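Local structure of putative Acetyltransferase (Pyrococcus horikoshii, 3DDD) at residues E55-V60 / C79-N84; E173-K176 / D182-R185; F205-V208 / G214-V217; K226-A231 / K253-S258. The protein probably acts as an acyltransferase of the GNAT family and binds coenzyme A, the usual acyl carrier of these enzymes. One frame throughout, in Å; residues are numbered along the deposited sequence.

Interaction 1. Residues E55-V60 / C79-N84; sequences EISLEV and CIFFYN
With CG turned away from its own carbonyl carbon (chi1 -56°), F81 swings its ring out from strand 73-82 to meet helix 47-60, while V60, its CG1 opposite the backbone N (chi1 173°), lowers that methyl to the near rim of the ring. V60 CG1 lies 3.9 Å from F81 CD1, approaching obliquely, and the two side chains cross at about a right angle. One helical turn back, S57 meets the far end of the same ring. Its CB is 3.9 Å from F81 CZ, and its carbonyl oxygen comes to the ring edge in the ring plane, with S57 O 3.6 Å from F81 CE1. The small side chain of S57 lets the helix backbone come this close, while branched V60 sets a methyl against the ring and also packs on V186 and A189 of helix 184-192. S57 OG is turned to other partners, K287 NZ and the carbonyl oxygen of S53. The contact joins helix 47-60, the second of the two helices between strands 21-24 and 65-70, to strand 73-82 in the coenzyme A-binding half, which belongs to the GNAT family; the side chain of F81 is about 11 Å from the bound coenzyme. Away from the ring, E55 forms salt bridges with K51 and R193, and E59 with R192 and R193. No hydrogen bond joins the two segments here. Dispersion between methyl and ring carbons probably does most of the work, and the carbonyl oxygen, placed against the weakly positive ring hydrogens, probably adds a modest electrostatic attraction.

Interaction 2. Residues E173-K176 / D182-R185; sequences EIDK and DRIR
D175 OD2 is gripped twice: by R183 NE at 2.8 Å with an N-H...O angle of 168°, and by a water 2.7 Å away that donates to it. The arginine nitrogen lies on the syn lone pair of that oxygen, and the oxygen lies in the guanidinium plane. The other oxygen takes the second bond of the salt bridge, R183 NH2 to D175 OD1 at 2.8 Å, slightly tilted out of both planes. This is the side-on, two-nitrogen grip that matches a carboxylate to NE and an NH of arginine, with the two planes only 21° apart; the two bonds fix the rotation of the carboxylate, which probably stays ionised. The same water accepts from R183 N at 2.9 Å, linking the backbone of the arginine to its own salt-bridge partner. R183 is the N-cap of helix 184-192. Its chain, bent at chi2, brings its end toward helix 169-179. Just before it, D182 forms an Asx turn: D182 OD1 accepts from I184 N at 3.0 Å, occupying an amide that the first turn of a helix leaves without a backbone acceptor. Aspartate suits that place because its short side chain reaches the amide two residues on. Beside it, the aliphatic part of K176 runs near the D182 backbone. The contact closes the connection between helices 169-179 and 184-192 in the second GNAT half. F179 of helix 169-179 makes a cation-pi contact with R183, Y279 OH is hydrogen-bonded to R183 NH1, and the pair rests on P215 of strand 212-218, with F205 of strand 204-209 packed against D175.

Interaction 3. Residues F205-V208 / G214-V217; sequences FGLV and GPLV
The ring of F205 lies across the partner strand, touching P215 and V217 on one side of a beta hairpin, strands 204-209 and 212-218, consistent with the antiparallel hairpin of the GNAT fold whose second strand lies next to a parallel one, here 238-242. F205 CE1 is 3.8 Å from P215 CG, and F205 CE2 is 3.8 Å from V217 CB, both approaching obliquely. The ring can do so because chi1 of 80° sets CG between the backbone N and the carbonyl carbon. V217 points the same way alongside it, and V171, I174 and L187 of the two nearby helices pack on F205 as well. The proline ring also meets L207, with P215 CD 4.0 Å from L207 CB. On the other side of the hairpin, G206, having no side chain, leaves room for L216 CD1 to lie 3.5 Å from F205 O and beside G206 CA. The strands run antiparallel, and F205 and V217 form a hydrogen-bonded pair: F205 N gives to V217 O at 2.8 Å, and V217 N returns a bond to F205 O. G206 and L216 make the following non-hydrogen-bonded pair, where G206 CA sends a CA-H...O contact to P215 O at 3.2 Å. P215 O also accepts L207 N at 3.0 Å. The return bond cannot come from P215, which has no N-H and follows a cis peptide bond. That bond comes instead from the glycine before it: G214 N reaches L207 O at 2.9 Å, with an N-H...O angle of 160° and the donor in the carbonyl plane.

Interaction 4. Residues K226-A231 / K253-S258; sequences KILLKA and KIFKPS
In the second GNAT half, the loop between helix 246-252 and strand 258-267 packs on the flank of helix 221-233, and F255 is the residue that carries it across. Its CG lies opposite the carbonyl carbon (chi1 -65°), which sends the far end of the ring between L228 and L229. L228 gives the closest approach, CD2 to F255 CE1 at 3.6 Å, and its branch carbon follows, L228 CG to F255 CZ at 3.7 Å. L229 comes from the neighbouring position on the helix, with L229 CD2 3.9 Å from F255 CZ. Each leucine side chain approaches that of F255 at an oblique angle. Adjacent residues of a helix point about 100° apart, yet both can reach one ring because the end of L229 bends toward the loop while L228 starts out toward it. I254, at the exposed margin, extends CD1 to within 4.2 Å of L229 CD2, the two chains crossing at about a right angle. The ring of F255 also meets that of F232, their planes at about 35°, and P154 packs on both F255 and L229. The backbone of F255 is bonded to M151 and E152, which fixes the loop against the chain after strand 140-149. Within the loop, K256 N bonds to K253 O at 2.9 Å, and K256 takes a left-handed backbone conformation that redirects the chain toward P257. Across the contact there is no hydrogen bond and no charge pair. Dispersion and the removal of carbon surface from water therefore probably hold the loop to the helix, and shape rather than bond direction sets the fit.

In the fold
The chain visits the four contacts in series, each closing before the next opens. Interaction 1 lies in the GNAT half that carries the coenzyme A pocket; interactions 2, 3 and 4 lie in the second half. R185 bridges the halves, its guanidinium probably hydrogen-bonded to V60 O and F82 O, where interactions 1 and 2 have centres about 14 Å apart. Interaction 2 then rests on the hairpin of interaction 3, centres about 11 Å apart. On the hairpin's other side, I227 and A231 of helix 221-233 connect it to interaction 4, centres about 12 Å apart. Interactions 1 and 4, centres about 29 Å apart, do not touch. Packing thus runs unbroken from the coenzyme-binding half through the second.

Interaction 1. Residues E55-V60 / C79-N84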
# COMPACT_ATOMS: atom_id res chain seq x y z
N GLU A 55 7.05 10.55 -2.59
CA GLU A 55 7.16 11.09 -3.93
C GLU A 55 6.44 10.17 -4.95
O GLU A 55 5.78 10.63 -5.89
CB GLU A 55 8.64 11.28 -4.29
CG GLU A 55 9.29 12.37 -3.46
CD GLU A 55 10.80 12.56 -3.67
OE1 GLU A 55 11.48 11.77 -4.35
OE2 GLU A 55 11.32 13.55 -3.11
N ILE A 56 6.57 8.86 -4.77
CA ILE A 56 5.90 7.88 -5.64
C ILE A 56 4.39 7.98 -5.46
O ILE A 56 3.65 8.02 -6.43
CB ILE A 56 6.41 6.46 -5.35
CG1 ILE A 56 7.87 6.32 -5.83
CG2 ILE A 56 5.52 5.41 -5.99
CD1 ILE A 56 8.56 5.06 -5.31
N SER A 57 3.94 8.05 -4.22
CA SER A 57 2.51 8.15 -3.91
C SER A 57 1.85 9.35 -4.59
O SER A 57 0.81 9.20 -5.22
CB SER A 57 2.30 8.21 -2.39
OG SER A 57 2.79 7.01 -1.79
N LEU A 58 2.46 10.52 -4.49
CA LEU A 58 1.94 11.70 -5.16
C LEU A 58 2.02 11.62 -6.70
O LEU A 58 1.25 12.29 -7.36
CB LEU A 58 2.61 12.99 -4.66
CG LEU A 58 2.33 13.42 -3.22
CD1 LEU A 58 3.04 14.73 -2.86
CD2 LEU A 58 0.83 13.51 -2.96
N GLU A 59 2.95 10.87 -7.27
CA GLU A 59 2.89 10.57 -8.70
C GLU A 59 1.69 9.68 -9.05
O GLU A 59 1.05 9.86 -10.08
CB GLU A 59 4.17 9.88 -9.18
CG GLU A 59 5.22 10.82 -9.70
CD GLU A 59 6.45 10.11 -10.23
OE1 GLU A 59 6.35 8.93 -10.67
OE2 GLU A 59 7.52 10.76 -10.21
N VAL A 60 1.43 8.68 -8.22
CA VAL A 60 0.30 7.78 -8.42
C VAL A 60 -1.02 8.56 -8.29
O VAL A 60 -1.94 8.39 -9.10
CB VAL A 60 0.42 6.56 -7.46
CG1 VAL A 60 -0.81 5.68 -7.50
CG2 VAL A 60 1.70 5.74 -7.83
N CYS A 79 -4.28 9.39 2.51
CA CYS A 79 -4.33 9.31 1.05
C CYS A 79 -5.34 8.37 0.50
O CYS A 79 -5.68 7.37 1.12
CB CYS A 79 -3.02 8.84 0.47
SG CYS A 79 -1.64 9.81 0.91
N ILE A 80 -5.84 8.73 -0.68
CA ILE A 80 -6.73 7.87 -1.45
C ILE A 80 -6.06 7.66 -2.82
O ILE A 80 -5.45 8.59 -3.37
CB ILE A 80 -8.18 8.45 -1.53
CG1 ILE A 80 -9.12 7.41 -2.13
CG2 ILE A 80 -8.26 9.79 -2.27
CD1 ILE A 80 -10.52 7.69 -1.92
N PHE A 81 -6.06 6.42 -3.28
CA PHE A 81 -5.50 6.04 -4.57
C PHE A 81 -6.60 5.37 -5.40
O PHE A 81 -7.17 4.37 -4.98
CB PHE A 81 -4.29 5.10 -4.38
CG PHE A 81 -3.21 5.69 -3.51
CD1 PHE A 81 -2.33 6.63 -4.01
CD2 PHE A 81 -3.09 5.33 -2.17
CE1 PHE A 81 -1.36 7.20 -3.20
CE2 PHE A 81 -2.12 5.86 -1.37
CZ PHE A 81 -1.25 6.80 -1.87
N PHE A 82 -6.91 5.96 -6.55
CA PHE A 82 -7.97 5.46 -7.44
C PHE A 82 -7.52 4.52 -8.53
O PHE A 82 -6.55 4.77 -9.24
CB PHE A 82 -8.68 6.63 -8.12
CG PHE A 82 -9.53 7.40 -7.20
CD1 PHE A 82 -10.76 6.92 -6.83
CD2 PHE A 82 -9.06 8.58 -6.65
CE1 PHE A 82 -11.53 7.63 -5.92
CE2 PHE A 82 -9.80 9.29 -5.77
CZ PHE A 82 -11.05 8.82 -5.40
N TYR A 83 -8.24 3.42 -8.64
CA TYR A 83 -8.17 2.55 -9.81
C TYR A 83 -9.55 2.64 -10.52
O TYR A 83 -10.32 3.60 -10.31
CB TYR A 83 -7.79 1.14 -9.37
CG TYR A 83 -6.63 1.15 -8.42
CD1 TYR A 83 -5.38 1.60 -8.84
CD2 TYR A 83 -6.78 0.78 -7.08
CE1 TYR A 83 -4.32 1.65 -7.98
CE2 TYR A 83 -5.71 0.81 -6.21
CZ TYR A 83 -4.48 1.25 -6.66
OH TYR A 83 -3.42 1.30 -5.80
N ASN A 84 -9.89 1.65 -11.34
CA ASN A 84 -11.07 1.78 -12.20
C ASN A 84 -12.35 1.53 -11.45
O ASN A 84 -13.35 2.18 -11.69
CB ASN A 84 -11.00 0.83 -13.41
CG ASN A 84 -9.78 1.08 -14.29
OD1 ASN A 84 -9.14 2.11 -14.20
ND2 ASN A 84 -9.46 0.12 -15.16

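Interaction 2. Residues E173-K176 / D182-R185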
# COMPACT_ATOMS: atom_id res chain seq x y z
N GLU A 173 -2.11 -8.41 -17.80
CA GLU A 173 -3.27 -9.33 -17.75
C GLU A 173 -3.32 -10.18 -16.48
O GLU A 173 -4.35 -10.29 -15.86
CB GLU A 173 -3.29 -10.22 -18.99
CG GLU A 173 -3.91 -9.51 -20.21
CD GLU A 173 -3.36 -10.02 -21.55
OE1 GLU A 173 -3.09 -11.24 -21.67
OE2 GLU A 173 -3.23 -9.17 -22.49
N ILE A 174 -2.20 -10.78 -16.10
CA ILE A 174 -2.16 -11.58 -14.87
C ILE A 174 -2.34 -10.73 -13.60
O ILE A 174 -2.93 -11.18 -12.63
CB ILE A 174 -0.90 -12.51 -14.81
CG1 ILE A 174 -1.18 -13.69 -13.88
CG2 ILE A 174 0.38 -11.71 -14.43
CD1 ILE A 174 -0.00 -14.66 -13.76
N ASP A 175 -1.89 -9.47 -13.61
CA ASP A 175 -2.09 -8.59 -12.46
C ASP A 175 -3.54 -8.14 -12.32
O ASP A 175 -4.11 -8.07 -11.22
CB ASP A 175 -1.14 -7.40 -12.51
CG ASP A 175 -1.08 -6.68 -11.19
OD1 ASP A 175 -0.69 -7.32 -10.19
OD2 ASP A 175 -1.47 -5.50 -11.14
N LYS A 176 -4.15 -7.87 -13.45
CA LYS A 176 -5.56 -7.50 -13.50
C LYS A 176 -6.43 -8.64 -12.92
O LYS A 176 -7.40 -8.42 -12.20
CB LYS A 176 -5.92 -7.12 -14.95
CG LYS A 176 -7.40 -7.04 -15.31
CD LYS A 176 -8.05 -5.75 -14.83
CE LYS A 176 -9.58 -5.74 -15.03
NZ LYS A 176 -10.10 -4.37 -14.70
N ASP A 182 -6.92 -2.34 -12.47
CA ASP A 182 -5.76 -1.81 -13.18
C ASP A 182 -4.95 -0.89 -12.27
O ASP A 182 -5.40 0.23 -11.94
CB ASP A 182 -6.22 -1.07 -14.45
CG ASP A 182 -5.05 -0.42 -15.23
OD1 ASP A 182 -3.91 -0.40 -14.72
OD2 ASP A 182 -5.29 0.10 -16.34
N ARG A 183 -3.76 -1.36 -11.86
CA ARG A 183 -2.81 -0.57 -11.07
C ARG A 183 -1.44 -0.48 -11.75
O ARG A 183 -0.42 -0.29 -11.10
CB ARG A 183 -2.63 -1.16 -9.68
CG ARG A 183 -2.26 -2.64 -9.71
CD ARG A 183 -1.41 -3.06 -8.59
NE ARG A 183 -1.37 -4.50 -8.57
CZ ARG A 183 -1.38 -5.26 -7.49
NH1 ARG A 183 -1.31 -4.73 -6.31
NH2 ARG A 183 -1.39 -6.59 -7.62
N ILE A 184 -1.41 -0.59 -13.07
CA ILE A 184 -0.16 -0.63 -13.81
C ILE A 184 0.62 0.66 -13.63
O ILE A 184 1.85 0.65 -13.68
CB ILE A 184 -0.44 -0.92 -15.31
CG1 ILE A 184 -1.01 -2.33 -15.46
CG2 ILE A 184 0.84 -0.69 -16.20
CD1 ILE A 184 -0.24 -3.45 -14.72
N ARG A 185 -0.09 1.78 -13.44
CA ARG A 185 0.58 3.07 -13.25
C ARG A 185 1.38 3.12 -11.96
O ARG A 185 2.36 3.82 -11.85
CB ARG A 185 -0.42 4.23 -13.37
CG ARG A 185 -1.28 4.47 -12.15
CD ARG A 185 -2.03 5.80 -12.33
NE ARG A 185 -2.51 6.31 -11.06
CZ ARG A 185 -3.58 5.84 -10.42
NH1 ARG A 185 -4.30 4.86 -10.94
NH2 ARG A 185 -3.93 6.34 -9.23
O HOH W 1 -3.44 -4.19 -12.51

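Interaction 3. Residues F205-V208 / G214-V217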
# COMPACT_ATOMS: atom_id res chain seq x y z
N PHE A 205 5.10 -12.92 -12.02
CA PHE A 205 5.99 -11.79 -11.87
C PHE A 205 6.07 -11.35 -10.41
O PHE A 205 5.15 -11.58 -9.62
CB PHE A 205 5.59 -10.60 -12.77
CG PHE A 205 4.47 -9.76 -12.21
CD1 PHE A 205 4.73 -8.68 -11.38
CD2 PHE A 205 3.14 -10.05 -12.52
CE1 PHE A 205 3.73 -7.93 -10.86
CE2 PHE A 205 2.11 -9.31 -12.00
CZ PHE A 205 2.39 -8.24 -11.16
N GLY A 206 7.19 -10.70 -10.09
CA GLY A 206 7.37 -10.00 -8.84
C GLY A 206 8.07 -8.67 -9.06
O GLY A 206 8.90 -8.55 -9.97
N LEU A 207 7.71 -7.68 -8.24
CA LEU A 207 8.33 -6.36 -8.32
C LEU A 207 9.19 -6.18 -7.09
O LEU A 207 8.73 -6.41 -6.00
CB LEU A 207 7.28 -5.27 -8.40
CG LEU A 207 7.78 -3.84 -8.61
CD1 LEU A 207 8.34 -3.65 -10.02
CD2 LEU A 207 6.61 -2.90 -8.33
N VAL A 208 10.46 -5.83 -7.26
CA VAL A 208 11.38 -5.70 -6.15
C VAL A 208 11.81 -4.25 -6.08
O VAL A 208 12.37 -3.73 -7.04
CB VAL A 208 12.62 -6.64 -6.31
CG1 VAL A 208 13.58 -6.48 -5.14
CG2 VAL A 208 12.17 -8.06 -6.40
N GLY A 214 6.76 -6.82 -3.93
CA GLY A 214 5.33 -6.61 -3.97
C GLY A 214 5.00 -5.80 -5.21
O GLY A 214 5.57 -4.78 -5.43
N PRO A 215 4.03 -6.24 -6.02
CA PRO A 215 3.35 -7.50 -5.87
C PRO A 215 4.18 -8.73 -6.24
O PRO A 215 5.28 -8.64 -6.86
CB PRO A 215 2.13 -7.36 -6.80
CG PRO A 215 2.45 -6.30 -7.71
CD PRO A 215 3.49 -5.43 -7.13
N LEU A 216 3.65 -9.88 -5.83
CA LEU A 216 4.08 -11.18 -6.33
C LEU A 216 2.82 -11.94 -6.75
O LEU A 216 1.95 -12.23 -5.91
CB LEU A 216 4.86 -11.95 -5.25
CG LEU A 216 5.35 -13.35 -5.65
CD1 LEU A 216 6.33 -13.26 -6.83
CD2 LEU A 216 5.94 -14.08 -4.45
N VAL A 217 2.72 -12.19 -8.06
CA VAL A 217 1.60 -12.89 -8.69
C VAL A 217 2.14 -14.06 -9.52
O VAL A 217 3.11 -13.89 -10.27
CB VAL A 217 0.77 -11.93 -9.58
CG1 VAL A 217 -0.44 -12.66 -10.22
CG2 VAL A 217 0.29 -10.74 -8.75

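Interaction 4. Residues K226-A231 / K253-S258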
# COMPACT_ATOMS: atom_id res chain seq x y z
N LYS A 226 10.25 -19.69 -7.68
CA LYS A 226 11.35 -19.25 -8.57
C LYS A 226 11.54 -17.75 -8.45
O LYS A 226 12.65 -17.26 -8.31
CB LYS A 226 11.07 -19.52 -10.06
CG LYS A 226 10.84 -20.94 -10.47
CD LYS A 226 10.57 -21.04 -12.00
CE LYS A 226 11.80 -21.50 -12.77
NZ LYS A 226 11.79 -20.98 -14.16
N ILE A 227 10.43 -17.01 -8.57
CA ILE A 227 10.52 -15.54 -8.50
C ILE A 227 11.03 -15.12 -7.11
O ILE A 227 11.95 -14.32 -6.99
CB ILE A 227 9.20 -14.86 -8.87
CG1 ILE A 227 8.83 -15.18 -10.32
CG2 ILE A 227 9.28 -13.33 -8.64
CD1 ILE A 227 7.35 -14.93 -10.62
N LEU A 228 10.46 -15.70 -6.05
CA LEU A 228 10.84 -15.25 -4.73
C LEU A 228 12.32 -15.51 -4.43
O LEU A 228 12.98 -14.65 -3.85
CB LEU A 228 9.92 -15.83 -3.66
CG LEU A 228 10.02 -15.18 -2.28
CD1 LEU A 228 9.96 -13.67 -2.37
CD2 LEU A 228 8.95 -15.75 -1.35
N LEU A 229 12.84 -16.66 -4.86
CA LEU A 229 14.27 -16.96 -4.66
C LEU A 229 15.17 -15.94 -5.36
O LEU A 229 16.16 -15.51 -4.79
CB LEU A 229 14.62 -18.37 -5.18
CG LEU A 229 14.08 -19.61 -4.49
CD1 LEU A 229 14.42 -20.83 -5.38
CD2 LEU A 229 14.65 -19.82 -3.10
N LYS A 230 14.84 -15.59 -6.60
CA LYS A 230 15.59 -14.58 -7.36
C LYS A 230 15.46 -13.17 -6.74
O LYS A 230 16.40 -12.38 -6.75
CB LYS A 230 15.13 -14.58 -8.82
CG LYS A 230 15.85 -13.59 -9.77
CD LYS A 230 17.36 -13.83 -9.87
CE LYS A 230 17.69 -15.12 -10.59
NZ LYS A 230 19.12 -15.59 -10.45
N ALA A 231 14.29 -12.88 -6.20
CA ALA A 231 14.03 -11.61 -5.52
C ALA A 231 14.90 -11.50 -4.30
O ALA A 231 15.45 -10.44 -4.02
CB ALA A 231 12.53 -11.48 -5.15
N LYS A 253 8.00 -20.39 3.85
CA LYS A 253 8.59 -21.15 4.94
C LYS A 253 10.04 -21.51 4.71
O LYS A 253 10.80 -21.57 5.67
CB LYS A 253 7.76 -22.41 5.24
CG LYS A 253 6.45 -22.09 5.97
CD LYS A 253 5.57 -23.38 6.24
CE LYS A 253 4.33 -23.03 7.10
NZ LYS A 253 3.27 -24.07 6.99
N ILE A 254 10.45 -21.73 3.47
CA ILE A 254 11.87 -22.09 3.22
C ILE A 254 12.84 -20.93 3.53
O ILE A 254 14.06 -21.13 3.59
CB ILE A 254 12.12 -22.62 1.77
CG1 ILE A 254 11.61 -21.62 0.72
CG2 ILE A 254 11.46 -23.97 1.60
CD1 ILE A 254 12.00 -21.96 -0.69
N PHE A 255 12.30 -19.73 3.72
CA PHE A 255 13.11 -18.57 4.09
C PHE A 255 13.15 -18.39 5.62
O PHE A 255 13.71 -17.44 6.12
CB PHE A 255 12.54 -17.31 3.43
CG PHE A 255 12.62 -17.31 1.92
CD1 PHE A 255 11.61 -17.85 1.15
CD2 PHE A 255 13.70 -16.72 1.28
CE1 PHE A 255 11.68 -17.84 -0.24
CE2 PHE A 255 13.79 -16.70 -0.11
CZ PHE A 255 12.78 -17.27 -0.87
N LYS A 256 12.53 -19.30 6.36
CA LYS A 256 12.53 -19.23 7.81
C LYS A 256 12.01 -17.87 8.21
O LYS A 256 12.70 -17.10 8.87
CB LYS A 256 13.95 -19.40 8.35
CG LYS A 256 14.74 -20.59 7.78
CD LYS A 256 14.68 -21.76 8.67
CE LYS A 256 15.52 -22.93 8.10
NZ LYS A 256 16.80 -23.12 8.83
N PRO A 257 10.78 -17.56 7.81
CA PRO A 257 10.31 -16.19 7.94
C PRO A 257 10.02 -15.74 9.38
O PRO A 257 9.82 -16.55 10.27
CB PRO A 257 9.03 -16.20 7.10
CG PRO A 257 8.51 -17.54 7.24
CD PRO A 257 9.74 -18.44 7.27
N SER A 258 9.98 -14.44 9.58
CA SER A 258 9.70 -13.83 10.86
C SER A 258 8.54 -12.90 10.64
O SER A 258 8.61 -11.98 9.81
CB SER A 258 10.94 -13.07 11.33
OG SER A 258 10.68 -12.31 12.49